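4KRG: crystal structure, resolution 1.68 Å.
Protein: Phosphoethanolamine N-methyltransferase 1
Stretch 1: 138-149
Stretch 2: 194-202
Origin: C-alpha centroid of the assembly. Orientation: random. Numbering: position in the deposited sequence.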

ATOM      1  N   GLU A 138      -6.705  13.755 -14.501  1.00 24.36           N
ATOM      2  CA  GLU A 138      -8.002  13.181 -14.150  1.00 21.93           C
ATOM      3  C   GLU A 138      -8.004  12.474 -12.793  1.00 20.95           C
ATOM      4  O   GLU A 138      -8.992  12.544 -12.059  1.00 20.86           O
ATOM      5  N   VAL A 139      -6.909  11.786 -12.469  1.00 21.24           N
ATOM      6  CA  VAL A 139      -6.767  11.138 -11.168  1.00 20.09           C
ATOM      7  C   VAL A 139      -6.897  12.177 -10.057  1.00 21.63           C
ATOM      8  O   VAL A 139      -7.641  11.984  -9.092  1.00 21.62           O
ATOM      9  N   ILE A 140      -6.188  13.288 -10.212  1.00 20.89           N
ATOM     10  CA  ILE A 140      -6.225  14.364  -9.232  1.00 21.20           C
ATOM     11  C   ILE A 140      -7.633  14.956  -9.157  1.00 21.47           C
ATOM     12  O   ILE A 140      -8.177  15.160  -8.069  1.00 22.80           O
ATOM     13  N   GLU A 141      -8.226  15.199 -10.321  1.00 21.68           N
ATOM     14  CA  GLU A 141      -9.574  15.744 -10.392  1.00 21.13           C
ATOM     15  C   GLU A 141     -10.595  14.771  -9.810  1.00 20.81           C
ATOM     16  O   GLU A 141     -11.531  15.183  -9.135  1.00 23.62           O
ATOM     17  N   PHE A 142     -10.404  13.480 -10.055  1.00 20.31           N
ATOM     18  CA  PHE A 142     -11.270  12.473  -9.458  1.00 19.23           C
ATOM     19  C   PHE A 142     -11.186  12.510  -7.940  1.00 20.07           C
ATOM     20  O   PHE A 142     -12.201  12.419  -7.255  1.00 20.34           O
ATOM     21  N   LEU A 143      -9.972  12.644  -7.415  1.00 20.79           N
ATOM     22  CA  LEU A 143      -9.765  12.586  -5.967  1.00 20.59           C
ATOM     23  C   LEU A 143     -10.273  13.825  -5.243  1.00 21.11           C
ATOM     24  O   LEU A 143     -10.717  13.741  -4.101  1.00 23.00           O
ATOM     25  N   LEU A 144     -10.208  14.975  -5.904  1.00 20.08           N
ATOM     26  CA  LEU A 144     -10.797  16.190  -5.350  1.00 20.43           C
ATOM     27  C   LEU A 144     -12.328  16.118  -5.373  1.00 21.73           C
ATOM     28  O   LEU A 144     -12.995  16.687  -4.514  1.00 23.27           O
ATOM     29  N   ASN A 145     -12.878  15.408  -6.352  1.00 20.67           N
ATOM     30  CA  ASN A 145     -14.321  15.181  -6.413  1.00 18.67           C
ATOM     31  C   ASN A 145     -14.795  14.235  -5.315  1.00 19.66           C
ATOM     32  O   ASN A 145     -15.802  14.488  -4.659  1.00 21.42           O
ATOM     33  N   ALA A 146     -14.062  13.144  -5.119  1.00 18.68           N
ATOM     34  CA  ALA A 146     -14.360  12.209  -4.044  1.00 18.41           C
ATOM     35  C   ALA A 146     -14.339  12.953  -2.724  1.00 18.48           C
ATOM     36  O   ALA A 146     -15.166  12.731  -1.850  1.00 20.55           O
HETATM   37  N   MSE A 147     -13.379  13.855  -2.590  1.00 19.74           N
HETATM   38  CA  MSE A 147     -13.245  14.638  -1.378  1.00 20.14           C
HETATM   39  C   MSE A 147     -14.475  15.514  -1.147  1.00 20.35           C
HETATM   40  O   MSE A 147     -14.969  15.639  -0.029  1.00 23.92           O
ATOM     41  N   ARG A 148     -14.967  16.119  -2.219  1.00 19.40           N
ATOM     42  CA  ARG A 148     -16.170  16.942  -2.158  1.00 19.85           C
ATOM     43  C   ARG A 148     -17.401  16.129  -1.753  1.00 18.96           C
ATOM     44  O   ARG A 148     -18.221  16.586  -0.960  1.00 22.29           O
ATOM     45  N   TRP A 149     -17.514  14.923  -2.303  1.00 18.39           N
ATOM     46  CA  TRP A 149     -18.681  14.066  -2.112  1.00 17.68           C
ATOM     47  C   TRP A 149     -18.718  13.377  -0.761  1.00 19.02           C
ATOM     48  O   TRP A 149     -19.785  13.050  -0.254  1.00 23.33           O
ATOM     49  N   LYS A 194       1.653   9.096  -1.999  1.00 15.49           N
ATOM     50  CA  LYS A 194       2.077  10.486  -1.851  1.00 17.50           C
ATOM     51  C   LYS A 194       1.013  11.476  -2.317  1.00 16.95           C
ATOM     52  O   LYS A 194       0.799  12.500  -1.676  1.00 18.90           O
ATOM     53  N   LEU A 195       0.342  11.169  -3.422  1.00 16.90           N
ATOM     54  CA  LEU A 195      -0.719  12.052  -3.909  1.00 19.03           C
ATOM     55  C   LEU A 195      -1.825  12.170  -2.875  1.00 19.35           C
ATOM     56  O   LEU A 195      -2.276  13.259  -2.567  1.00 21.64           O
ATOM     57  N   LEU A 196      -2.239  11.038  -2.328  1.00 17.93           N
ATOM     58  CA  LEU A 196      -3.299  11.018  -1.336  1.00 18.44           C
ATOM     59  C   LEU A 196      -2.946  11.869  -0.117  1.00 20.29           C
ATOM     60  O   LEU A 196      -3.761  12.661   0.355  1.00 21.96           O
ATOM     61  N   ARG A 197      -1.719  11.718   0.368  1.00 20.98           N
ATOM     62  CA  ARG A 197      -1.263  12.440   1.553  1.00 21.36           C
ATOM     63  C   ARG A 197      -1.103  13.932   1.284  1.00 23.95           C
ATOM     64  O   ARG A 197      -1.215  14.746   2.196  1.00 27.71           O
ATOM     65  N   ALA A 198      -0.851  14.290   0.030  1.00 23.84           N
ATOM     66  CA  ALA A 198      -0.602  15.685  -0.331  1.00 24.97           C
ATOM     67  C   ALA A 198      -1.871  16.528  -0.353  1.00 24.83           C
ATOM     68  O   ALA A 198      -1.844  17.701   0.018  1.00 30.05           O
ATOM     69  N   ILE A 199      -2.970  15.932  -0.807  1.00 20.62           N
ATOM     70  CA  ILE A 199      -4.210  16.668  -1.051  1.00 20.31           C
ATOM     71  C   ILE A 199      -4.691  17.481   0.155  1.00 21.78           C
ATOM     72  O   ILE A 199      -4.752  16.982   1.282  1.00 24.27           O
ATOM     73  N   ARG A 200      -5.004  18.747  -0.103  1.00 24.16           N
ATOM     74  CA  ARG A 200      -5.656  19.618   0.863  1.00 23.80           C
ATOM     75  C   ARG A 200      -6.815  20.276   0.139  1.00 27.35           C
ATOM     76  O   ARG A 200      -6.607  21.019  -0.817  1.00 30.54           O
ATOM     77  N   TYR A 201      -8.033  20.003   0.592  1.00 27.45           N
ATOM     78  CA  TYR A 201      -9.233  20.510  -0.067  1.00 26.91           C
ATOM     79  C   TYR A 201     -10.047  21.420   0.845  1.00 26.52           C
ATOM     80  O   TYR A 201     -10.385  21.036   1.967  1.00 26.59           O
ATOM     81  N   ARG A 202     -10.365  22.619   0.360  1.00 28.31           N
ATOM     82  CA  ARG A 202     -11.273  23.506   1.075  1.00 31.19           C
ATOM     83  C   ARG A 202     -12.678  23.353   0.517  1.00 30.98           C
ATOM     84  O   ARG A 202     -12.906  23.564  -0.677  1.00 30.92           O
TER

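What does Tyr201 do at the far end of this contact? It lies on the strand with its CA-to-CB bond toward the helix 138-149, and with chi1 in t it loses more surface to the other stretch than any other residue here, 114 Å². Its CB sits 3.4 Å from CG of Met147, a selenomethionine whose chi1 is t and chi2 p. Farther along the ring, CD1 of Tyr201 comes 4.1 Å from CD2 of Leu144, and CE1 of Tyr201 is 4.0 Å from the backbone O of Leu144. The ring thus rests against one turn of helix, from Leu144 to Arg148.

Where is the polar partner? Arg148, extended with chi1, chi2 and chi3 all t, runs out to the end of the tyrosine, and its NH1 gives a weak hydrogen bond to OH of Tyr201 at 3.4 Å. The long distance and the bent N-H...O angle of 134° make it a modest addition to a mostly apolar contact.

How does Ile199 fill the middle? It is the first residue to leave helical geometry after the helix 194-198, and its CA-to-CB bond points toward the helix 138-149, with chi1 m and chi2 t. CD1 of Ile199 meets CB of Leu143 at 3.7 Å, while CG2 of Ile199 lies 3.7 Å from CE of Met147 and 4.0 Å from CD2 of Leu144. The two ends of this branched side chain therefore reach different neighbours.

What closes the remaining end? Leu195, t at chi1 and p at chi2, brings its CD2 to 3.6 Å from CD1 of Leu143, 3.8 Å from CG1 of Val139 and 4.0 Å from CG1 of Ile140. One methyl group thereby touches three side chains on one side of the helix.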

ATOM      1  CB  GLU A 138      -8.476  12.227 -15.248  1.00 23.10           C
ATOM      2  CG  GLU A 138      -8.834  12.931 -16.546  1.00 23.72           C
ATOM      3  CD  GLU A 138      -8.942  11.983 -17.728  1.00 25.35           C
ATOM      4  OE1 GLU A 138      -8.532  10.806 -17.605  1.00 26.03           O
ATOM      5  OE2 GLU A 138      -9.438  12.417 -18.786  1.00 23.82           O
ATOM      6  CB  VAL A 139      -5.411  10.402 -11.036  1.00 20.58           C
ATOM      7  CG1 VAL A 139      -5.163   9.983  -9.594  1.00 18.62           C
ATOM      8  CG2 VAL A 139      -5.380   9.179 -11.935  1.00 21.52           C
ATOM      9  CB  ILE A 140      -5.193  15.456  -9.567  1.00 25.11           C
ATOM     10  CG1 ILE A 140      -3.781  14.871  -9.501  1.00 25.18           C
ATOM     11  CG2 ILE A 140      -5.322  16.618  -8.605  1.00 25.14           C
ATOM     12  CD1 ILE A 140      -2.734  15.661 -10.264  1.00 27.35           C
ATOM     13  CB  GLU A 141      -9.919  16.132 -11.833  1.00 21.43           C
ATOM     14  CG  GLU A 141      -9.088  17.306 -12.344  1.00 24.10           C
ATOM     15  CD  GLU A 141      -9.417  17.697 -13.774  1.00 29.91           C
ATOM     16  OE1 GLU A 141      -9.069  18.829 -14.177  1.00 34.53           O
ATOM     17  OE2 GLU A 141     -10.011  16.873 -14.501  1.00 32.81           O
ATOM     18  CB  PHE A 142     -10.931  11.064  -9.955  1.00 19.41           C
ATOM     19  CG  PHE A 142     -11.647   9.978  -9.197  1.00 19.43           C
ATOM     20  CD1 PHE A 142     -12.969   9.670  -9.486  1.00 21.10           C
ATOM     21  CD2 PHE A 142     -11.012   9.286  -8.180  1.00 18.81           C
ATOM     22  CE1 PHE A 142     -13.640   8.677  -8.784  1.00 20.54           C
ATOM     23  CE2 PHE A 142     -11.674   8.296  -7.477  1.00 18.61           C
ATOM     24  CZ  PHE A 142     -12.991   7.990  -7.780  1.00 19.04           C
ATOM     25  CB  LEU A 143      -8.296  12.334  -5.634  1.00 18.49           C
ATOM     26  CG  LEU A 143      -7.795  10.940  -6.017  1.00 16.32           C
ATOM     27  CD1 LEU A 143      -6.284  10.865  -5.893  1.00 19.77           C
ATOM     28  CD2 LEU A 143      -8.458   9.867  -5.166  1.00 16.81           C
ATOM     29  CB  LEU A 144     -10.292  17.434  -6.086  1.00 23.55           C
ATOM     30  CG  LEU A 144      -8.817  17.799  -5.848  1.00 25.05           C
ATOM     31  CD1 LEU A 144      -8.349  18.878  -6.807  1.00 25.92           C
ATOM     32  CD2 LEU A 144      -8.599  18.252  -4.416  1.00 25.30           C
ATOM     33  CB  ASN A 145     -14.717  14.636  -7.782  1.00 22.29           C
ATOM     34  CG  ASN A 145     -15.232  15.714  -8.710  1.00 27.85           C
ATOM     35  OD1 ASN A 145     -15.924  16.637  -8.280  1.00 28.16           O
ATOM     36  ND2 ASN A 145     -14.892  15.608  -9.987  1.00 31.17           N
ATOM     37  CB  ALA A 146     -13.348  11.083  -4.031  1.00 19.65           C
HETATM   38  CB  MSE A 147     -11.995  15.498  -1.473  1.00 24.62           C
HETATM   39  CG  MSE A 147     -11.738  16.317  -0.244  1.00 29.14           C
HETATM   40 SE   MSE A 147     -11.136  15.314   1.312  1.00 29.54          SE
HETATM   41  CE  MSE A 147      -9.232  15.596   1.117  1.00 23.27           C
ATOM     42  CB  ARG A 148     -16.406  17.594  -3.523  1.00 20.11           C
ATOM     43  CG  ARG A 148     -17.659  18.440  -3.620  1.00 22.03           C
ATOM     44  CD  ARG A 148     -17.888  18.900  -5.044  1.00 22.82           C
ATOM     45  NE  ARG A 148     -19.023  19.817  -5.147  1.00 28.31           N
ATOM     46  CZ  ARG A 148     -18.945  21.128  -4.934  1.00 33.42           C
ATOM     47  NH1 ARG A 148     -17.788  21.680  -4.598  1.00 36.85           N
ATOM     48  NH2 ARG A 148     -20.026  21.887  -5.054  1.00 36.83           N
ATOM     49  CB  TRP A 149     -18.697  12.988  -3.183  1.00 19.48           C
ATOM     50  CG  TRP A 149     -18.717  13.526  -4.566  1.00 20.25           C
ATOM     51  CD1 TRP A 149     -19.167  14.750  -4.968  1.00 21.78           C
ATOM     52  CD2 TRP A 149     -18.268  12.852  -5.743  1.00 20.52           C
ATOM     53  NE1 TRP A 149     -19.027  14.878  -6.331  1.00 21.91           N
ATOM     54  CE2 TRP A 149     -18.475  13.728  -6.830  1.00 22.60           C
ATOM     55  CE3 TRP A 149     -17.709  11.595  -5.988  1.00 22.77           C
ATOM     56  CZ2 TRP A 149     -18.144  13.382  -8.139  1.00 23.75           C
ATOM     57  CZ3 TRP A 149     -17.382  11.253  -7.285  1.00 23.79           C
ATOM     58  CH2 TRP A 149     -17.599  12.145  -8.345  1.00 22.45           C
ATOM     59  CB  LYS A 194       3.417  10.736  -2.552  1.00 18.47           C
ATOM     60  CG  LYS A 194       4.592  10.015  -1.888  1.00 16.88           C
ATOM     61  CD  LYS A 194       5.942  10.447  -2.450  1.00 19.39           C
ATOM     62  CE  LYS A 194       6.349  11.830  -1.963  1.00 24.02           C
ATOM     63  NZ  LYS A 194       6.412  11.896  -0.479  1.00 26.50           N
ATOM     64  CB  LEU A 195      -1.292  11.557  -5.236  1.00 17.07           C
ATOM     65  CG  LEU A 195      -2.504  12.349  -5.741  1.00 17.33           C
ATOM     66  CD1 LEU A 195      -2.174  13.829  -5.846  1.00 21.76           C
ATOM     67  CD2 LEU A 195      -2.989  11.821  -7.073  1.00 17.47           C
ATOM     68  CB  LEU A 196      -3.615   9.574  -0.941  1.00 15.84           C
ATOM     69  CG  LEU A 196      -4.334   8.750  -2.016  1.00 13.82           C
ATOM     70  CD1 LEU A 196      -4.199   7.253  -1.758  1.00 14.26           C
ATOM     71  CD2 LEU A 196      -5.799   9.139  -2.064  1.00 17.30           C
ATOM     72  CB  ARG A 197       0.059  11.856   2.072  1.00 19.30           C
ATOM     73  CG  ARG A 197      -0.033  10.413   2.564  1.00 18.66           C
ATOM     74  CD  ARG A 197       1.292   9.941   3.134  1.00 19.30           C
ATOM     75  NE  ARG A 197       1.597  10.591   4.406  1.00 22.00           N
ATOM     76  CZ  ARG A 197       2.798  10.615   4.976  1.00 23.93           C
ATOM     77  NH1 ARG A 197       3.833  10.041   4.381  1.00 22.25           N
ATOM     78  NH2 ARG A 197       2.970  11.227   6.139  1.00 26.62           N
ATOM     79  CB  ALA A 198       0.101  15.772  -1.679  1.00 23.93           C
ATOM     80  CB  ILE A 199      -5.339  15.722  -1.546  1.00 22.89           C
ATOM     81  CG1 ILE A 199      -5.094  15.323  -2.999  1.00 21.57           C
ATOM     82  CG2 ILE A 199      -6.709  16.384  -1.430  1.00 22.52           C
ATOM     83  CD1 ILE A 199      -6.013  14.226  -3.500  1.00 22.15           C
ATOM     84  CB  ARG A 200      -4.690  20.691   1.360  1.00 24.53           C
ATOM     85  CG  ARG A 200      -3.487  20.162   2.111  1.00 25.44           C
ATOM     86  CD  ARG A 200      -3.908  19.448   3.370  1.00 25.97           C
ATOM     87  NE  ARG A 200      -2.760  18.967   4.126  1.00 28.91           N
ATOM     88  CZ  ARG A 200      -2.130  17.825   3.880  1.00 27.17           C
ATOM     89  NH1 ARG A 200      -2.532  17.036   2.893  1.00 24.68           N
ATOM     90  NH2 ARG A 200      -1.094  17.476   4.625  1.00 32.11           N
ATOM     91  CB  TYR A 201     -10.100  19.334  -0.516  1.00 26.66           C
ATOM     92  CG  TYR A 201     -11.465  19.706  -1.057  1.00 29.22           C
ATOM     93  CD1 TYR A 201     -11.630  20.058  -2.386  1.00 28.01           C
ATOM     94  CD2 TYR A 201     -12.597  19.686  -0.239  1.00 30.31           C
ATOM     95  CE1 TYR A 201     -12.878  20.391  -2.885  1.00 30.57           C
ATOM     96  CE2 TYR A 201     -13.848  20.018  -0.734  1.00 29.51           C
ATOM     97  CZ  TYR A 201     -13.980  20.369  -2.053  1.00 29.16           C
ATOM     98  OH  TYR A 201     -15.217  20.699  -2.550  1.00 30.78           O
ATOM     99  CB  ARG A 202     -10.839  24.967   0.956  1.00 37.38           C
ATOM    100  CG  ARG A 202     -11.649  25.908   1.841  1.00 44.16           C
ATOM    101  CD  ARG A 202     -11.167  27.361   1.776  1.00 52.38           C
ATOM    102  NE  ARG A 202      -9.945  27.597   2.547  1.00 57.67           N
ATOM    103  CZ  ARG A 202      -9.915  27.917   3.840  1.00 59.56           C
ATOM    104  NH1 ARG A 202     -11.043  28.041   4.523  1.00 61.86           N
ATOM    105  NH2 ARG A 202      -8.755  28.114   4.454  1.00 57.43           N
TER